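Local coordinates for protein UDP-N-acetylglucosamine pyrophosphorylase (Entamoeba histolytica, PDB 3OC9) that probably catalyses the transfer of uridylyl from UTP to N-acetyl-alpha-D-glucosamine 1-phosphate, giving UDP-N-acetyl-alpha-D-glucosamine and diphosphate, at residues 225-230 with 234-239; 262-267 with 310-315; 338-341 with 346-349; 61-66 with 353-358. One frame throughout, in Å; residues are numbered along the deposited sequence.

Contact 1: 225-230 with 234-239; sequences VLVKEQ and KVVEYT
The carbonyl oxygen of K234 is gripped from the facing strand by two donors. V227 N gives it a hydrogen bond of 3.0 Å, and L226 CA adds a C-H...O contact at 3.4 Å from K234 O. The return bond, K234 N to V227 O, closes a small two-bond ring between this hydrogen-bonded pair. A second such ring joins V225 and V236, where V236 N reaches V225 O at 3.0 Å in a nearly straight bond, 174° at the hydrogen. L226 and V235 form the non-hydrogen-bonded pair between them. The two strands, 225-229 and 232-236, thus make a twisted antiparallel beta hairpin. The backbone of L226 also bonds to C258, which ties the hairpin to the start of strand 258-261.

Side chains alternate between its two faces. On one, L226 CD2 meets V235 CG2 at 3.8 Å, methyl to methyl. On the other, V236 CG2 lies diagonally against both methyls of V227, the nearer being V227 CG1 at 3.9 Å, and the two side chains cross at about a right angle. On the face of V227 and V236, K234 extends toward the hairpin end and sets NZ 3.0 Å from E229 OE1 in a salt bridge. The E229 chain is also extended, its CG opposite the backbone N (chi1 -174°), which carries the carboxylate out to meet the ammonium. NZ comes from above the carboxylate, 69° out of its plane, while K234 CE lies 3.5 Å from the same E229 OE1.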
loop_
_atom_site.group_PDB
_atom_site.type_symbol
_atom_site.label_atom_id
_atom_site.label_comp_id
_atom_site.label_asym_id
_atom_site.label_seq_id
_atom_site.Cartn_x
_atom_site.Cartn_y
_atom_site.Cartn_z
ATOM N N VAL A 225 11.780 11.495 1.818
ATOM C CA VAL A 225 11.145 12.627 2.527
ATOM C C VAL A 225 10.562 13.703 1.589
ATOM O O VAL A 225 11.092 13.925 0.495
ATOM C CB VAL A 225 12.092 13.340 3.579
ATOM C CG1 VAL A 225 12.629 12.347 4.643
ATOM C CG2 VAL A 225 13.244 14.071 2.899
ATOM N N LEU A 226 9.493 14.385 2.023
ATOM C CA LEU A 226 8.862 15.446 1.181
ATOM C C LEU A 226 9.609 16.783 1.261
ATOM O O LEU A 226 10.097 17.176 2.343
ATOM C CB LEU A 226 7.394 15.690 1.590
ATOM C CG LEU A 226 6.470 14.462 1.621
ATOM C CD1 LEU A 226 5.057 14.889 2.001
ATOM C CD2 LEU A 226 6.434 13.707 0.267
ATOM N N VAL A 227 9.660 17.476 0.121
ATOM C CA VAL A 227 10.234 18.825 0.022
ATOM C C VAL A 227 9.280 19.704 -0.813
ATOM O O VAL A 227 8.415 19.181 -1.507
ATOM C CB VAL A 227 11.669 18.823 -0.632
ATOM C CG1 VAL A 227 12.674 17.913 0.141
ATOM C CG2 VAL A 227 11.603 18.430 -2.109
ATOM N N LYS A 228 9.445 21.028 -0.735
ATOM C CA LYS A 228 8.675 21.971 -1.564
ATOM C C LYS A 228 9.632 22.752 -2.480
ATOM O O LYS A 228 10.667 23.240 -2.014
ATOM C CB LYS A 228 7.867 22.931 -0.668
ATOM C CG LYS A 228 6.824 23.767 -1.416
ATOM C CD LYS A 228 6.126 24.785 -0.502
ATOM C CE LYS A 228 4.973 24.166 0.272
ATOM N NZ LYS A 228 4.189 25.225 1.006
ATOM N N GLU A 229 9.292 22.842 -3.769
ATOM C CA GLU A 229 10.073 23.602 -4.769
ATOM C C GLU A 229 9.128 24.432 -5.650
ATOM O O GLU A 229 8.262 23.873 -6.334
ATOM C CB GLU A 229 10.890 22.638 -5.637
ATOM C CG GLU A 229 11.863 23.307 -6.623
ATOM C CD GLU A 229 12.853 22.337 -7.283
ATOM O OE1 GLU A 229 12.751 21.106 -7.097
ATOM O OE2 GLU A 229 13.761 22.812 -7.998
ATOM N N GLN A 230 9.279 25.762 -5.623
ATOM C CA GLN A 230 8.369 26.668 -6.360
ATOM C C GLN A 230 6.875 26.328 -6.125
ATOM O O GLN A 230 6.067 26.215 -7.071
ATOM C CB GLN A 230 8.733 26.730 -7.856
ATOM C CG GLN A 230 10.106 27.375 -8.132
ATOM C CD GLN A 230 10.264 27.897 -9.556
ATOM O OE1 GLN A 230 10.548 27.135 -10.483
ATOM N NE2 GLN A 230 10.110 29.220 -9.729
ATOM N N LYS A 234 7.441 17.433 -3.878
ATOM C CA LYS A 234 8.280 16.370 -4.457
ATOM C C LYS A 234 8.807 15.405 -3.381
ATOM O O LYS A 234 8.877 15.768 -2.196
ATOM C CB LYS A 234 9.492 16.958 -5.242
ATOM C CG LYS A 234 9.135 17.725 -6.537
ATOM C CD LYS A 234 10.368 18.447 -7.179
ATOM C CE LYS A 234 9.921 19.406 -8.313
ATOM N NZ LYS A 234 11.060 19.846 -9.238
ATOM N N VAL A 235 9.154 14.174 -3.795
ATOM C CA VAL A 235 9.907 13.222 -2.933
ATOM C C VAL A 235 11.402 13.235 -3.255
ATOM O O VAL A 235 11.788 13.171 -4.454
ATOM C CB VAL A 235 9.368 11.748 -3.064
ATOM C CG1 VAL A 235 10.259 10.745 -2.327
ATOM C CG2 VAL A 235 7.914 11.647 -2.564
ATOM N N VAL A 236 12.236 13.326 -2.210
ATOM C CA VAL A 236 13.689 13.052 -2.322
ATOM C C VAL A 236 13.983 11.664 -1.711
ATOM O O VAL A 236 13.733 11.443 -0.530
ATOM C CB VAL A 236 14.540 14.181 -1.652
ATOM C CG1 VAL A 236 16.050 13.819 -1.602
ATOM C CG2 VAL A 236 14.348 15.525 -2.388
ATOM N N GLU A 237 14.490 10.730 -2.522
ATOM C CA GLU A 237 14.800 9.356 -2.048
ATOM C C GLU A 237 15.984 9.340 -1.073
ATOM O O GLU A 237 16.839 10.246 -1.104
ATOM C CB GLU A 237 15.078 8.402 -3.221
ATOM C CG GLU A 237 13.929 8.274 -4.240
ATOM C CD GLU A 237 14.218 7.233 -5.321
ATOM O OE1 GLU A 237 14.584 7.624 -6.454
ATOM O OE2 GLU A 237 14.099 6.026 -5.035
ATOM N N TYR A 238 16.047 8.309 -0.223
ATOM C CA TYR A 238 17.032 8.257 0.859
ATOM C C TYR A 238 18.461 8.380 0.330
ATOM O O TYR A 238 19.312 9.042 0.947
ATOM C CB TYR A 238 16.874 6.958 1.676
ATOM C CG TYR A 238 17.969 6.765 2.697
ATOM C CD1 TYR A 238 17.918 7.414 3.929
ATOM C CD2 TYR A 238 19.071 5.951 2.423
ATOM C CE1 TYR A 238 18.937 7.254 4.871
ATOM C CE2 TYR A 238 20.088 5.785 3.349
ATOM C CZ TYR A 238 20.014 6.432 4.574
ATOM O OH TYR A 238 21.023 6.264 5.499
ATOM N N THR A 239 18.711 7.738 -0.816
ATOM C CA THR A 239 20.054 7.755 -1.433
ATOM C C THR A 239 20.550 9.155 -1.870
ATOM O O THR A 239 21.742 9.328 -2.137
ATOM C CB THR A 239 20.194 6.711 -2.601
ATOM O OG1 THR A 239 19.106 6.838 -3.525
ATOM C CG2 THR A 239 20.217 5.286 -2.070
#

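Contact 2: 262-267 with 310-315; sequences SINGYS and IFFFDV. Unlike the reference sequence in segment 310-315: I310 (reference Met).
F312 turns its ring into a row of three polar groups, S262 OG, N264 ND2 and Y266 OH, where a 3-10 turn abuts strand 263-267, of the mixed sheet in this GT-A-type nucleotidyltransferase fold, and the corner at S262 just before it. S262 OG sits at the ring edge, near its plane, 3.8 Å from F312 CZ. N264 approaches obliquely, ND2 standing 3.5 Å from F312 CE1 with the amide and ring planes 61° apart. Y266 crosses F312 at about a right angle and brings only its hydroxyl close, OH lying 3.6 Å from F312 CD1. N264 and Y266, two residues apart on the strand, both point to the turn.

The next shell fixes these groups. N264 ND2 is hydrogen-bonded to H260 NE2, which holds the amide in its rotation. H157 serves F312 twice, ND1 bonding to the backbone N of F312 and the imidazole meeting the phenyl edge-to-face. F161 of helix 160-166 touches F312 and V315. F312 CG lies between its own backbone N and carbonyl carbon (chi1 78°), a rotation that turns the ring toward strand 263-267. F313 CD1 is 4.3 Å above the centre of one face of that ring, and V315 N closes the turn on F312 O at 3.1 Å.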
loop_
_atom_site.group_PDB
_atom_site.type_symbol
_atom_site.label_atom_id
_atom_site.label_comp_id
_atom_site.label_asym_id
_atom_site.label_seq_id
_atom_site.Cartn_x
_atom_site.Cartn_y
_atom_site.Cartn_z
ATOM N N SER A 262 3.902 5.427 1.089
ATOM C CA SER A 262 3.142 4.806 -0.033
ATOM C C SER A 262 1.704 4.352 0.313
ATOM O O SER A 262 1.289 3.240 -0.048
ATOM C CB SER A 262 3.902 3.624 -0.701
ATOM O OG SER A 262 5.131 4.020 -1.296
ATOM N N ILE A 263 0.956 5.217 0.999
ATOM C CA ILE A 263 -0.521 5.078 1.116
ATOM C C ILE A 263 -1.090 6.452 0.691
ATOM O O ILE A 263 -1.057 7.407 1.488
ATOM C CB ILE A 263 -1.005 4.667 2.556
ATOM C CG1 ILE A 263 -0.282 3.404 3.071
ATOM C CG2 ILE A 263 -2.574 4.450 2.578
ATOM C CD1 ILE A 263 -0.434 3.159 4.608
ATOM N N ASN A 264 -1.585 6.555 -0.558
ATOM C CA ASN A 264 -1.930 7.868 -1.195
ATOM C C ASN A 264 -3.343 7.869 -1.783
ATOM O O ASN A 264 -3.730 6.906 -2.462
ATOM C CB ASN A 264 -0.888 8.229 -2.303
ATOM C CG ASN A 264 0.549 8.366 -1.734
ATOM O OD1 ASN A 264 0.806 9.223 -0.889
ATOM N ND2 ASN A 264 1.480 7.516 -2.204
ATOM N N GLY A 265 -4.114 8.929 -1.497
ATOM C CA GLY A 265 -5.457 9.112 -2.083
ATOM C C GLY A 265 -5.464 10.105 -3.255
ATOM O O GLY A 265 -4.789 11.134 -3.192
ATOM N N TYR A 266 -6.221 9.781 -4.314
ATOM C CA TYR A 266 -6.285 10.593 -5.544
ATOM C C TYR A 266 -7.734 10.863 -5.986
ATOM O O TYR A 266 -8.567 9.936 -5.982
ATOM C CB TYR A 266 -5.588 9.864 -6.706
ATOM C CG TYR A 266 -4.129 9.462 -6.530
ATOM C CD1 TYR A 266 -3.099 10.403 -6.703
ATOM C CD2 TYR A 266 -3.775 8.132 -6.270
ATOM C CE1 TYR A 266 -1.751 10.034 -6.581
ATOM C CE2 TYR A 266 -2.413 7.742 -6.157
ATOM C CZ TYR A 266 -1.416 8.695 -6.300
ATOM O OH TYR A 266 -0.084 8.306 -6.178
ATOM N N SER A 267 -8.030 12.101 -6.400
ATOM C CA SER A 267 -9.336 12.409 -7.042
ATOM C C SER A 267 -9.336 11.855 -8.475
ATOM O O SER A 267 -8.270 11.728 -9.086
ATOM C CB SER A 267 -9.644 13.931 -7.003
ATOM O OG SER A 267 -8.835 14.655 -7.945
ATOM N N ILE A 310 9.852 3.843 -14.554
ATOM C CA ILE A 310 9.250 5.144 -14.169
ATOM C C ILE A 310 8.603 4.975 -12.776
ATOM O O ILE A 310 8.132 3.870 -12.430
ATOM C CB ILE A 310 8.229 5.687 -15.238
ATOM C CG1 ILE A 310 7.242 4.589 -15.668
ATOM C CG2 ILE A 310 8.971 6.294 -16.496
ATOM C CD1 ILE A 310 6.087 5.035 -16.608
ATOM N N PHE A 311 8.599 6.054 -11.970
ATOM C CA PHE A 311 8.222 6.015 -10.522
ATOM C C PHE A 311 6.931 6.838 -10.257
ATOM O O PHE A 311 6.823 7.979 -10.713
ATOM C CB PHE A 311 9.359 6.612 -9.648
ATOM C CG PHE A 311 10.637 5.774 -9.566
ATOM C CD1 PHE A 311 10.695 4.452 -10.032
ATOM C CD2 PHE A 311 11.770 6.314 -8.955
ATOM C CE1 PHE A 311 11.879 3.694 -9.923
ATOM C CE2 PHE A 311 12.951 5.561 -8.832
ATOM C CZ PHE A 311 12.995 4.251 -9.318
ATOM N N PHE A 312 5.949 6.277 -9.544
ATOM C CA PHE A 312 4.652 6.949 -9.422
ATOM C C PHE A 312 4.759 8.305 -8.710
ATOM O O PHE A 312 4.041 9.238 -9.064
ATOM C CB PHE A 312 3.550 6.049 -8.787
ATOM C CG PHE A 312 3.649 5.916 -7.289
ATOM C CD1 PHE A 312 3.258 6.966 -6.444
ATOM C CD2 PHE A 312 4.132 4.737 -6.721
ATOM C CE1 PHE A 312 3.382 6.857 -5.036
ATOM C CE2 PHE A 312 4.252 4.610 -5.324
ATOM C CZ PHE A 312 3.875 5.671 -4.483
ATOM N N PHE A 313 5.678 8.415 -7.752
ATOM C CA PHE A 313 5.794 9.657 -6.950
ATOM C C PHE A 313 6.372 10.852 -7.708
ATOM O O PHE A 313 6.267 12.006 -7.251
ATOM C CB PHE A 313 6.473 9.415 -5.571
ATOM C CG PHE A 313 7.777 8.652 -5.642
ATOM C CD1 PHE A 313 7.812 7.283 -5.363
ATOM C CD2 PHE A 313 8.972 9.301 -5.987
ATOM C CE1 PHE A 313 9.013 6.559 -5.430
ATOM C CE2 PHE A 313 10.193 8.588 -6.048
ATOM C CZ PHE A 313 10.209 7.210 -5.777
ATOM N N ASP A 314 6.949 10.614 -8.896
ATOM C CA ASP A 314 7.344 11.747 -9.753
ATOM C C ASP A 314 6.149 12.528 -10.326
ATOM O O ASP A 314 6.351 13.581 -10.939
ATOM C CB ASP A 314 8.306 11.304 -10.893
ATOM C CG ASP A 314 9.719 10.969 -10.387
ATOM O OD1 ASP A 314 10.214 11.623 -9.426
ATOM O OD2 ASP A 314 10.361 10.045 -10.961
ATOM N N VAL A 315 4.921 12.030 -10.101
ATOM C CA VAL A 315 3.689 12.751 -10.496
ATOM C C VAL A 315 3.262 13.844 -9.485
ATOM O O VAL A 315 2.511 14.757 -9.845
ATOM C CB VAL A 315 2.495 11.790 -10.832
ATOM C CG1 VAL A 315 1.650 11.452 -9.595
ATOM C CG2 VAL A 315 1.614 12.409 -11.937
#

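Contact 3: 338-341 with 346-349; sequences NSLN and NVNT
Helix 347-364 is capped at its N-terminus by N346, the residue just before it, against which L340 and the carbonyls of N338 and S339 pack. N346 CB stands 3.5 Å from N338 O and somewhat farther from S339 O. L340 bends its CD2 methyl into the first turn, where it meets three side chains in succession. It lies 3.7 Å from N346 CG, the carboxamide carbon; V347 CG2 is 3.9 Å from the same L340 CD2, an apolar contact; and N348 ND2 reaches it at 3.5 Å. L340 crosses each of the three at about a right angle.

The polar link across the contact passes through a water. It donates to N338 O at 2.8 Å and accepts from V347 N, giving this first-turn amide a partner that the helix itself does not supply. N338 is held by other parts of the chain: ND2 bonds to F344 O, OD1 to R48 NE, and its backbone pairs with D345. The N346 carboxamide is likewise secured at both ends, ND2 bonding to E342 O while OD1 turns to the helix. With CG placed between the backbone N and the carbonyl carbon (chi1 65°), N346 OD1 accepts from T349 N at 3.0 Å, the donor tilted 23° from the carbonyl plane. The reciprocal bond runs from N346 N to T349 OG1, also 3.0 Å. These two exchanged side-chain-to-backbone bonds, three residues apart, are those of a capping box at a helix start.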
loop_
_atom_site.group_PDB
_atom_site.type_symbol
_atom_site.label_atom_id
_atom_site.label_comp_id
_atom_site.label_asym_id
_atom_site.label_seq_id
_atom_site.Cartn_x
_atom_site.Cartn_y
_atom_site.Cartn_z
ATOM N N ASN A 338 11.269 -9.687 4.311
ATOM C CA ASN A 338 12.391 -10.635 4.454
ATOM C C ASN A 338 11.988 -12.001 5.046
ATOM O O ASN A 338 10.967 -12.125 5.745
ATOM C CB ASN A 338 13.494 -10.018 5.346
ATOM C CG ASN A 338 13.998 -8.672 4.847
ATOM O OD1 ASN A 338 14.387 -8.517 3.679
ATOM N ND2 ASN A 338 14.017 -7.679 5.749
ATOM N N SER A 339 12.795 -13.030 4.774
ATOM C CA SER A 339 12.684 -14.315 5.466
ATOM C C SER A 339 13.205 -14.182 6.905
ATOM O O SER A 339 13.699 -13.121 7.293
ATOM C CB SER A 339 13.497 -15.395 4.727
ATOM O OG SER A 339 14.886 -15.122 4.823
ATOM N N LEU A 340 13.116 -15.268 7.675
ATOM C CA LEU A 340 13.589 -15.290 9.071
ATOM C C LEU A 340 15.124 -15.339 9.232
ATOM O O LEU A 340 15.641 -15.377 10.364
ATOM C CB LEU A 340 12.913 -16.427 9.863
ATOM C CG LEU A 340 11.414 -16.312 10.190
ATOM C CD1 LEU A 340 10.913 -17.548 10.920
ATOM C CD2 LEU A 340 11.112 -15.057 11.021
ATOM N N ASN A 341 15.848 -15.326 8.115
ATOM C CA ASN A 341 17.310 -15.178 8.145
ATOM C C ASN A 341 17.781 -13.703 8.279
ATOM O O ASN A 341 18.986 -13.440 8.331
ATOM C CB ASN A 341 17.957 -15.880 6.937
ATOM C CG ASN A 341 17.524 -17.343 6.803
ATOM O OD1 ASN A 341 16.933 -17.740 5.789
ATOM N ND2 ASN A 341 17.806 -18.149 7.831
ATOM N N ASN A 346 9.885 -9.159 9.001
ATOM C CA ASN A 346 9.625 -10.608 8.783
ATOM C C ASN A 346 8.310 -11.094 9.443
ATOM O O ASN A 346 7.565 -10.286 10.017
ATOM C CB ASN A 346 10.845 -11.450 9.221
ATOM C CG ASN A 346 11.126 -11.364 10.718
ATOM O OD1 ASN A 346 10.206 -11.356 11.543
ATOM N ND2 ASN A 346 12.418 -11.329 11.080
ATOM N N VAL A 347 7.998 -12.394 9.349
ATOM C CA VAL A 347 6.714 -12.894 9.862
ATOM C C VAL A 347 6.546 -12.726 11.371
ATOM O O VAL A 347 5.438 -12.494 11.850
ATOM C CB VAL A 347 6.370 -14.359 9.399
ATOM C CG1 VAL A 347 6.128 -14.406 7.903
ATOM C CG2 VAL A 347 7.466 -15.361 9.810
ATOM N N ASN A 348 7.656 -12.811 12.112
ATOM C CA ASN A 348 7.647 -12.598 13.560
ATOM C C ASN A 348 7.441 -11.138 13.983
ATOM O O ASN A 348 6.702 -10.887 14.943
ATOM C CB ASN A 348 8.908 -13.197 14.215
ATOM C CG ASN A 348 8.856 -14.726 14.275
ATOM O OD1 ASN A 348 7.774 -15.323 14.245
ATOM N ND2 ASN A 348 10.022 -15.364 14.353
ATOM N N THR A 349 8.056 -10.195 13.265
ATOM C CA THR A 349 7.897 -8.762 13.589
ATOM C C THR A 349 6.475 -8.281 13.264
ATOM O O THR A 349 5.894 -7.474 14.020
ATOM C CB THR A 349 8.980 -7.828 12.935
ATOM O OG1 THR A 349 8.878 -7.838 11.497
ATOM C CG2 THR A 349 10.390 -8.244 13.342
HETATM O O HOH W 1 9.619 -14.010 7.320
#

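Contact 4: 61-66 with 353-358; sequences PFEIPK and DWYRLN
F62 carries W354 over one face of its ring, with CZ3 of the indole 3.5 Å above the phenyl plane and over its centre. The planes are inclined by 35°, with the phenyl and the six-membered indole ring centred 4.5 Å apart, an oblique aromatic pair. The shortest approach is F62 CD2 to W354 CZ3, 3.6 Å. The indole also has N358 ND2 over a face, offset toward the rim and hydrogen-bonded to C377 O. W354 reaches the loop because its CG stands opposite the backbone N (chi1 -176°), swinging the indole out from helix 347-364. At the edge of the Y355 ring, in its plane, lies a water.

That water joins the two segments where exposed E63 nears the buried Y355, donating to E63 OE2 at 2.8 Å and to Y355 OH at 2.9 Å. E378 of strand 377-379 gives a second tie, OE2 bonding both to Y355 OH and to the backbone N of E63. The loop 61-66, early in the chain, is so fastened to a late helix. Between the aromatic rings the hold is dispersive and not directional; beside them, the water spends both protons on oxygens and spaces E63 from the tyrosine.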
loop_
_atom_site.group_PDB
_atom_site.type_symbol
_atom_site.label_atom_id
_atom_site.label_comp_id
_atom_site.label_asym_id
_atom_site.label_seq_id
_atom_site.Cartn_x
_atom_site.Cartn_y
_atom_site.Cartn_z
ATOM N N PRO A 61 1.708 -17.085 8.685
ATOM C CA PRO A 61 1.564 -18.181 9.668
ATOM C C PRO A 61 0.974 -17.773 11.031
ATOM O O PRO A 61 1.621 -17.969 12.066
ATOM C CB PRO A 61 3.005 -18.700 9.817
ATOM C CG PRO A 61 3.861 -17.453 9.593
ATOM C CD PRO A 61 3.109 -16.645 8.538
ATOM N N PHE A 62 -0.253 -17.251 11.031
ATOM C CA PHE A 62 -0.978 -16.934 12.255
ATOM C C PHE A 62 -1.569 -18.232 12.848
ATOM O O PHE A 62 -1.459 -19.310 12.229
ATOM C CB PHE A 62 -2.108 -15.915 12.005
ATOM C CG PHE A 62 -1.651 -14.577 11.436
ATOM C CD1 PHE A 62 -0.450 -13.998 11.824
ATOM C CD2 PHE A 62 -2.467 -13.888 10.531
ATOM C CE1 PHE A 62 -0.051 -12.742 11.308
ATOM C CE2 PHE A 62 -2.075 -12.633 10.003
ATOM C CZ PHE A 62 -0.859 -12.073 10.403
ATOM N N GLU A 63 -2.199 -18.137 14.018
ATOM C CA GLU A 63 -2.913 -19.302 14.593
ATOM C C GLU A 63 -4.028 -19.781 13.651
ATOM O O GLU A 63 -4.301 -20.988 13.559
ATOM C CB GLU A 63 -3.452 -19.010 16.002
ATOM C CG GLU A 63 -2.356 -18.763 17.080
ATOM C CD GLU A 63 -1.444 -19.961 17.309
ATOM O OE1 GLU A 63 -1.956 -21.096 17.385
ATOM O OE2 GLU A 63 -0.212 -19.769 17.405
ATOM N N ILE A 64 -4.665 -18.823 12.976
ATOM C CA ILE A 64 -5.605 -19.100 11.879
ATOM C C ILE A 64 -4.975 -18.540 10.587
ATOM O O ILE A 64 -5.002 -17.323 10.347
ATOM C CB ILE A 64 -7.009 -18.464 12.129
ATOM C CG1 ILE A 64 -7.579 -18.876 13.492
ATOM C CG2 ILE A 64 -7.987 -18.802 10.997
ATOM C CD1 ILE A 64 -7.736 -20.386 13.689
ATOM N N PRO A 65 -4.382 -19.416 9.749
ATOM C CA PRO A 65 -3.586 -18.905 8.617
ATOM C C PRO A 65 -4.414 -18.334 7.460
ATOM O O PRO A 65 -5.337 -19.006 6.973
ATOM C CB PRO A 65 -2.803 -20.137 8.138
ATOM C CG PRO A 65 -3.194 -21.276 9.067
ATOM C CD PRO A 65 -4.473 -20.890 9.724
ATOM N N LYS A 66 -4.057 -17.124 7.021
ATOM C CA LYS A 66 -4.708 -16.445 5.882
ATOM C C LYS A 66 -3.704 -15.762 4.942
ATOM O O LYS A 66 -2.659 -15.291 5.388
ATOM C CB LYS A 66 -5.736 -15.423 6.384
ATOM C CG LYS A 66 -6.877 -16.025 7.214
ATOM C CD LYS A 66 -7.849 -14.959 7.705
ATOM C CE LYS A 66 -8.930 -15.571 8.594
ATOM N NZ LYS A 66 -9.774 -14.536 9.283
ATOM N N ASP A 353 3.592 -6.939 16.149
ATOM C CA ASP A 353 2.939 -5.636 15.950
ATOM C C ASP A 353 1.392 -5.778 15.895
ATOM O O ASP A 353 0.669 -5.000 16.532
ATOM C CB ASP A 353 3.480 -4.933 14.674
ATOM C CG ASP A 353 4.908 -4.343 14.840
ATOM O OD1 ASP A 353 5.345 -4.060 15.975
ATOM O OD2 ASP A 353 5.588 -4.128 13.808
ATOM N N TRP A 354 0.895 -6.781 15.160
ATOM C CA TRP A 354 -0.569 -7.014 15.052
ATOM C C TRP A 354 -1.194 -7.384 16.429
ATOM O O TRP A 354 -2.259 -6.856 16.807
ATOM C CB TRP A 354 -0.883 -8.051 13.945
ATOM C CG TRP A 354 -2.382 -8.313 13.667
ATOM C CD1 TRP A 354 -3.377 -7.374 13.481
ATOM C CD2 TRP A 354 -3.010 -9.593 13.502
ATOM N NE1 TRP A 354 -4.581 -7.998 13.247
ATOM C CE2 TRP A 354 -4.389 -9.357 13.260
ATOM C CE3 TRP A 354 -2.547 -10.917 13.564
ATOM C CZ2 TRP A 354 -5.305 -10.394 13.062
ATOM C CZ3 TRP A 354 -3.470 -11.963 13.365
ATOM C CH2 TRP A 354 -4.833 -11.685 13.124
ATOM N N TYR A 355 -0.508 -8.247 17.181
ATOM C CA TYR A 355 -0.968 -8.649 18.520
ATOM C C TYR A 355 -1.057 -7.452 19.487
ATOM O O TYR A 355 -2.037 -7.332 20.227
ATOM C CB TYR A 355 -0.083 -9.768 19.112
ATOM C CG TYR A 355 -0.184 -11.144 18.450
ATOM C CD1 TYR A 355 -1.144 -11.417 17.464
ATOM C CD2 TYR A 355 0.687 -12.185 18.823
ATOM C CE1 TYR A 355 -1.229 -12.687 16.847
ATOM C CE2 TYR A 355 0.605 -13.463 18.215
ATOM C CZ TYR A 355 -0.354 -13.704 17.233
ATOM O OH TYR A 355 -0.448 -14.964 16.638
ATOM N N ARG A 356 -0.062 -6.554 19.457
ATOM C CA ARG A 356 -0.041 -5.387 20.355
ATOM C C ARG A 356 -1.153 -4.376 20.014
ATOM O O ARG A 356 -1.791 -3.814 20.922
ATOM C CB ARG A 356 1.347 -4.707 20.355
ATOM C CG ARG A 356 2.444 -5.513 21.077
ATOM C CD ARG A 356 3.838 -4.883 20.886
ATOM N NE ARG A 356 4.899 -5.695 21.487
ATOM C CZ ARG A 356 6.187 -5.345 21.547
ATOM N NH1 ARG A 356 6.608 -4.187 21.038
ATOM N NH2 ARG A 356 7.065 -6.158 22.119
ATOM N N LEU A 357 -1.387 -4.152 18.714
ATOM C CA LEU A 357 -2.518 -3.319 18.275
ATOM C C LEU A 357 -3.880 -3.859 18.781
ATOM O O LEU A 357 -4.736 -3.084 19.262
ATOM C CB LEU A 357 -2.519 -3.172 16.736
ATOM C CG LEU A 357 -3.628 -2.306 16.127
ATOM C CD1 LEU A 357 -3.619 -0.876 16.700
ATOM C CD2 LEU A 357 -3.527 -2.296 14.572
ATOM N N ASN A 358 -4.084 -5.173 18.674
ATOM C CA ASN A 358 -5.358 -5.784 19.052
ATOM C C ASN A 358 -5.643 -5.667 20.573
ATOM O O ASN A 358 -6.788 -5.431 20.992
ATOM C CB ASN A 358 -5.429 -7.251 18.570
ATOM C CG ASN A 358 -5.497 -7.373 17.045
ATOM O OD1 ASN A 358 -5.886 -6.432 16.352
ATOM N ND2 ASN A 358 -5.127 -8.540 16.526
HETATM O O HOH W 2 1.159 -17.292 17.257
#

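Overall arrangement
Contacts 1 and 2 are neighbours, and the hairpin meets the 310-315 turn where V235 CB lies 3.8 Å from F313 CD2. Contacts 3 and 4 share helix 347-364, one at its start and one further along, and touch through V347 CG1 and P61 CD. Contacts 1 and 4 lie on opposite sides of the chain's centre. Contact 2 is the most central; contacts 1 and 3 lie far out and partly buried, with L340 and N348 exposed, while contact 4, equally far out, is largely buried. Chemistry follows place: backbone bonds and an ion pair in contact 1, polar tips round one phenyl in contact 2, a leucine methyl against carboxamides and a valine in contact 3, an oblique aromatic pair in contact 4, the last two each with a bridging water.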